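Local coordinates for protein particle-associated lyase (Acinetobacter bacteriophage AP22, PDB 4Y9V) that probably cleaves the capsular polysaccharide of Acinetobacter baumannii as a trimeric tailspike lyase, letting the phage get through the capsule to the cell, at residues A[362-376]-A[388-402]. Sequence-based numbering, arbitrary orientation. Where two conformers were deposited one is given.
Sequences YSNCDIYEREGQGCV and LTNNTYYTKTPLNSW
Glu369 reaches across to Lys396 and Thr397 with three hydrogen bonds. Its OE1 takes the backbone N of Lys396 (2.8 Å), nearly in line with the C-O bond, and that of Thr397 on the syn lone pair; OE2 receives Thr397 OG1 at 2.7 Å, and Gly374 N, from its own segment, completes the set on the anti lone pair. CG lies opposite the backbone N (chi1 -166°) and the chain runs on extended, long enough to carry this buried carboxylate into the neighbouring loop, where the bonds fix its rotation. Gln373 suits its place because an amide both accepts and donates: OE1 takes the N of Ser401 (2.8 Å) and of Trp402, while NE2 donates, in its own amide plane but tilted from the acceptor's carbonyl plane, to Asn400 OD1 (2.9 Å). Farther out, Glu371 OE1 forms a salt bridge with Lys396 NZ (3.0 Å), which also donates to a water bonded to Arg370 O. Arg370 sets NH2 over one face of the Trp402 indole, the guanidinium turned 81° to the ring: a cation-pi contact, steadied by NE bonding to Gln373 O.

Just past the corner, the Asn391 amide serves both backbone polarities: OD1 accepts Cys365 N in plane on a lone pair (2.8 Å), and ND2 donates to Tyr362 O from above that carbonyl's plane and, in the amide plane, to Tyr393 OH. Strands 366-368 and 391-394 pair in parallel, with Tyr394 N to Ile367 O at 3.0 Å among their bonds. On one face the flat Tyr368 and Tyr394 rings lie side by side, slid apart with little overlap; Asp366 beside them salt-bridges Arg342 of a second subunit. On the other, buried face, apolar Ile367 CD1 packs against Tyr393 CE2 (4.1 Å). Val376 CG2, from strand 376-378, comes to that ring's edge and meets Leu388 CD2. Such stacking of successive coils, with an asparagine beside the corner and tyrosine next to tyrosine, is characteristic of the right-handed parallel beta-helix of pectin lyase-like tailspikes.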
# COMPACT_ATOMS: atom_id res chain seq x y z
N TYR A 362 9.61 3.80 4.70
CA TYR A 362 8.73 4.91 4.30
C TYR A 362 8.26 4.57 2.89
O TYR A 362 9.11 4.36 2.00
CB TYR A 362 9.41 6.29 4.28
CG TYR A 362 9.74 6.83 5.66
CD1 TYR A 362 10.87 6.42 6.35
CD2 TYR A 362 8.90 7.74 6.27
CE1 TYR A 362 11.16 6.91 7.61
CE2 TYR A 362 9.19 8.25 7.53
CZ TYR A 362 10.32 7.82 8.22
OH TYR A 362 10.54 8.35 9.45
N SER A 363 6.95 4.49 2.68
CA SER A 363 6.39 4.16 1.37
C SER A 363 5.30 5.15 1.01
O SER A 363 4.51 5.55 1.86
CB SER A 363 5.85 2.73 1.35
OG SER A 363 4.93 2.50 2.40
N ASN A 364 5.26 5.52 -0.27
CA ASN A 364 4.18 6.37 -0.77
C ASN A 364 4.08 7.69 0.02
O ASN A 364 2.96 8.24 0.11
CB ASN A 364 2.84 5.63 -0.77
CG ASN A 364 2.94 4.36 -1.58
OD1 ASN A 364 3.26 4.40 -2.76
ND2 ASN A 364 2.69 3.24 -0.90
N CYS A 365 5.18 8.17 0.54
CA CYS A 365 5.18 9.37 1.36
C CYS A 365 5.66 10.59 0.56
O CYS A 365 6.46 10.45 -0.36
CB CYS A 365 6.12 9.24 2.56
SG CYS A 365 5.54 8.08 3.85
N ASP A 366 5.20 11.75 1.00
CA ASP A 366 5.70 13.05 0.56
C ASP A 366 6.71 13.49 1.62
O ASP A 366 6.31 13.70 2.77
CB ASP A 366 4.58 14.09 0.46
CG ASP A 366 3.71 13.96 -0.75
OD1 ASP A 366 2.73 14.72 -0.83
OD2 ASP A 366 4.06 13.14 -1.62
N ILE A 367 7.98 13.58 1.24
CA ILE A 367 9.05 13.86 2.19
C ILE A 367 9.77 15.13 1.74
O ILE A 367 10.40 15.17 0.69
CB ILE A 367 10.05 12.70 2.33
CG1 ILE A 367 9.33 11.37 2.64
CG2 ILE A 367 11.08 13.05 3.40
CD1 ILE A 367 10.21 10.17 2.66
N TYR A 368 9.65 16.17 2.59
CA TYR A 368 10.30 17.45 2.33
C TYR A 368 11.72 17.47 2.90
O TYR A 368 11.98 17.03 4.02
CB TYR A 368 9.53 18.63 2.93
CG TYR A 368 8.17 18.81 2.31
CD1 TYR A 368 7.94 19.47 1.13
CD2 TYR A 368 7.09 18.29 2.98
CE1 TYR A 368 6.65 19.62 0.57
CE2 TYR A 368 5.82 18.40 2.49
CZ TYR A 368 5.62 19.06 1.29
OH TYR A 368 4.33 19.19 0.81
N GLU A 369 12.63 18.04 2.14
CA GLU A 369 14.00 18.19 2.58
C GLU A 369 14.07 19.11 3.79
O GLU A 369 13.40 20.15 3.82
CB GLU A 369 14.83 18.78 1.43
CG GLU A 369 16.32 18.66 1.67
CD GLU A 369 17.22 19.35 0.67
OE1 GLU A 369 16.74 20.20 -0.11
OE2 GLU A 369 18.42 19.06 0.74
N ARG A 370 14.92 18.79 4.76
CA ARG A 370 15.19 19.74 5.85
C ARG A 370 16.03 20.91 5.33
O ARG A 370 16.74 20.82 4.30
CB ARG A 370 15.88 19.07 7.04
CG ARG A 370 17.32 18.59 6.77
CD ARG A 370 18.07 18.35 8.05
NE ARG A 370 19.44 17.96 7.72
CZ ARG A 370 20.39 17.70 8.60
NH1 ARG A 370 20.15 17.81 9.90
NH2 ARG A 370 21.58 17.31 8.20
N GLU A 371 16.01 22.02 6.05
CA GLU A 371 16.83 23.17 5.71
C GLU A 371 18.30 22.83 5.69
O GLU A 371 19.08 23.36 4.88
CB GLU A 371 16.56 24.35 6.64
CG GLU A 371 15.11 24.87 6.58
CD GLU A 371 14.71 25.29 5.19
OE1 GLU A 371 15.36 26.21 4.62
OE2 GLU A 371 13.83 24.70 4.57
N GLY A 372 18.71 21.93 6.60
CA GLY A 372 20.09 21.52 6.75
C GLY A 372 20.59 20.48 5.74
O GLY A 372 21.71 19.98 5.92
N GLN A 373 19.80 20.19 4.73
CA GLN A 373 20.05 19.29 3.59
C GLN A 373 19.63 17.85 3.91
O GLN A 373 19.88 17.31 5.00
CB GLN A 373 21.49 19.23 3.09
CG GLN A 373 22.06 20.60 2.71
CD GLN A 373 23.28 20.47 1.85
OE1 GLN A 373 23.83 19.37 1.65
NE2 GLN A 373 23.76 21.60 1.33
N GLY A 374 19.06 17.22 2.89
CA GLY A 374 18.69 15.81 2.93
C GLY A 374 17.23 15.62 3.33
O GLY A 374 16.61 16.42 4.02
N CYS A 375 16.67 14.45 2.89
CA CYS A 375 15.32 14.05 3.22
C CYS A 375 15.20 12.96 4.27
O CYS A 375 14.24 12.97 5.05
CB CYS A 375 14.59 13.58 1.96
SG CYS A 375 14.12 14.93 0.82
N VAL A 376 16.11 11.97 4.25
CA VAL A 376 16.00 10.80 5.09
C VAL A 376 17.34 10.55 5.76
O VAL A 376 18.37 10.51 5.06
CB VAL A 376 15.60 9.54 4.26
CG1 VAL A 376 15.49 8.32 5.14
CG2 VAL A 376 14.28 9.78 3.52
N LEU A 388 12.61 2.42 0.98
CA LEU A 388 12.05 3.69 0.55
C LEU A 388 11.30 3.43 -0.75
O LEU A 388 11.89 3.41 -1.82
CB LEU A 388 13.16 4.71 0.36
CG LEU A 388 13.85 5.16 1.65
CD1 LEU A 388 15.07 5.99 1.34
CD2 LEU A 388 12.87 5.95 2.54
N THR A 389 9.99 3.21 -0.64
CA THR A 389 9.22 2.62 -1.72
C THR A 389 8.25 3.66 -2.28
O THR A 389 7.28 4.04 -1.62
CB THR A 389 8.48 1.38 -1.23
OG1 THR A 389 9.40 0.57 -0.52
CG2 THR A 389 7.88 0.62 -2.40
N ASN A 390 8.50 4.12 -3.51
CA ASN A 390 7.53 4.97 -4.19
C ASN A 390 7.24 6.27 -3.46
O ASN A 390 6.10 6.77 -3.50
CB ASN A 390 6.28 4.21 -4.56
CG ASN A 390 5.81 4.57 -5.94
OD1 ASN A 390 6.25 5.55 -6.53
ND2 ASN A 390 4.89 3.80 -6.44
N ASN A 391 8.25 6.88 -2.82
CA ASN A 391 8.06 8.18 -2.20
C ASN A 391 8.26 9.30 -3.23
O ASN A 391 8.91 9.11 -4.26
CB ASN A 391 9.05 8.38 -1.05
CG ASN A 391 8.88 7.33 0.02
OD1 ASN A 391 7.78 7.06 0.52
ND2 ASN A 391 10.00 6.71 0.41
N THR A 392 7.74 10.48 -2.87
CA THR A 392 8.00 11.72 -3.59
C THR A 392 8.84 12.60 -2.65
O THR A 392 8.44 12.84 -1.51
CB THR A 392 6.71 12.41 -4.00
OG1 THR A 392 5.99 11.51 -4.84
CG2 THR A 392 7.00 13.67 -4.76
N TYR A 393 9.97 13.05 -3.15
CA TYR A 393 10.92 13.83 -2.36
C TYR A 393 10.96 15.24 -2.93
O TYR A 393 11.07 15.42 -4.15
CB TYR A 393 12.34 13.22 -2.45
CG TYR A 393 12.39 11.74 -2.13
CD1 TYR A 393 12.11 10.80 -3.11
CD2 TYR A 393 12.73 11.28 -0.85
CE1 TYR A 393 12.17 9.44 -2.86
CE2 TYR A 393 12.78 9.92 -0.58
CZ TYR A 393 12.50 9.00 -1.59
OH TYR A 393 12.50 7.65 -1.27
N TYR A 394 10.88 16.23 -2.05
CA TYR A 394 10.90 17.65 -2.48
C TYR A 394 12.15 18.28 -1.93
O TYR A 394 12.25 18.45 -0.70
CB TYR A 394 9.64 18.34 -1.96
CG TYR A 394 8.36 17.87 -2.59
CD1 TYR A 394 8.06 18.31 -3.87
CD2 TYR A 394 7.49 16.97 -2.01
CE1 TYR A 394 6.90 17.90 -4.52
CE2 TYR A 394 6.34 16.55 -2.66
CZ TYR A 394 6.05 17.03 -3.92
OH TYR A 394 4.91 16.59 -4.57
N THR A 395 13.12 18.62 -2.76
CA THR A 395 14.40 19.17 -2.36
C THR A 395 14.64 20.52 -3.00
O THR A 395 14.06 20.86 -4.03
CB THR A 395 15.60 18.23 -2.68
OG1 THR A 395 15.90 18.28 -4.09
CG2 THR A 395 15.34 16.81 -2.24
N LYS A 396 15.55 21.27 -2.36
CA LYS A 396 15.97 22.58 -2.84
C LYS A 396 17.45 22.88 -2.61
O LYS A 396 17.92 23.82 -3.23
CB LYS A 396 15.08 23.68 -2.29
CG LYS A 396 15.13 23.82 -0.79
CD LYS A 396 14.46 25.17 -0.44
CE LYS A 396 14.23 25.29 1.03
NZ LYS A 396 15.48 25.13 1.81
N THR A 397 18.15 22.16 -1.80
CA THR A 397 19.56 22.44 -1.55
C THR A 397 20.43 21.71 -2.58
O THR A 397 19.97 20.85 -3.32
CB THR A 397 20.03 22.06 -0.14
OG1 THR A 397 20.35 20.67 -0.10
CG2 THR A 397 19.07 22.49 0.93
N PRO A 398 21.73 21.99 -2.60
CA PRO A 398 22.63 21.27 -3.49
C PRO A 398 22.92 19.84 -3.06
O PRO A 398 23.57 19.11 -3.83
CB PRO A 398 23.94 22.11 -3.50
CG PRO A 398 23.49 23.48 -3.01
CD PRO A 398 22.43 23.14 -1.98
N LEU A 399 22.50 19.41 -1.87
CA LEU A 399 22.68 18.03 -1.43
C LEU A 399 24.15 17.60 -1.45
O LEU A 399 24.47 16.42 -1.62
CB LEU A 399 21.79 17.05 -2.20
CG LEU A 399 20.27 17.26 -1.94
CD1 LEU A 399 19.47 16.78 -3.14
CD2 LEU A 399 19.85 16.55 -0.69
N ASN A 400 25.03 18.55 -1.20
CA ASN A 400 26.47 18.30 -1.21
C ASN A 400 27.00 17.85 0.14
O ASN A 400 27.98 17.10 0.18
CB ASN A 400 27.23 19.57 -1.66
CG ASN A 400 27.04 20.73 -0.72
OD1 ASN A 400 25.91 21.20 -0.59
ND2 ASN A 400 28.09 21.18 -0.10
N SER A 401 26.37 18.30 1.22
CA SER A 401 26.83 17.93 2.56
C SER A 401 26.04 16.75 3.10
O SER A 401 26.61 15.90 3.81
CB SER A 401 26.76 19.16 3.47
OG SER A 401 27.24 18.79 4.73
N TRP A 402 24.74 16.65 2.81
CA TRP A 402 23.95 15.50 3.13
C TRP A 402 23.21 15.11 1.86
O TRP A 402 22.61 15.95 1.19
CB TRP A 402 22.92 15.79 4.27
CG TRP A 402 23.62 16.17 5.53
CD1 TRP A 402 24.01 17.42 5.93
CD2 TRP A 402 24.07 15.27 6.56
NE1 TRP A 402 24.68 17.37 7.12
CE2 TRP A 402 24.73 16.06 7.54
CE3 TRP A 402 23.97 13.90 6.74
CZ2 TRP A 402 25.29 15.49 8.67
CZ3 TRP A 402 24.54 13.33 7.88
CH2 TRP A 402 25.18 14.14 8.82
O HOH W 1 3.21 14.50 -4.04
O HOH W 2 15.75 22.33 2.05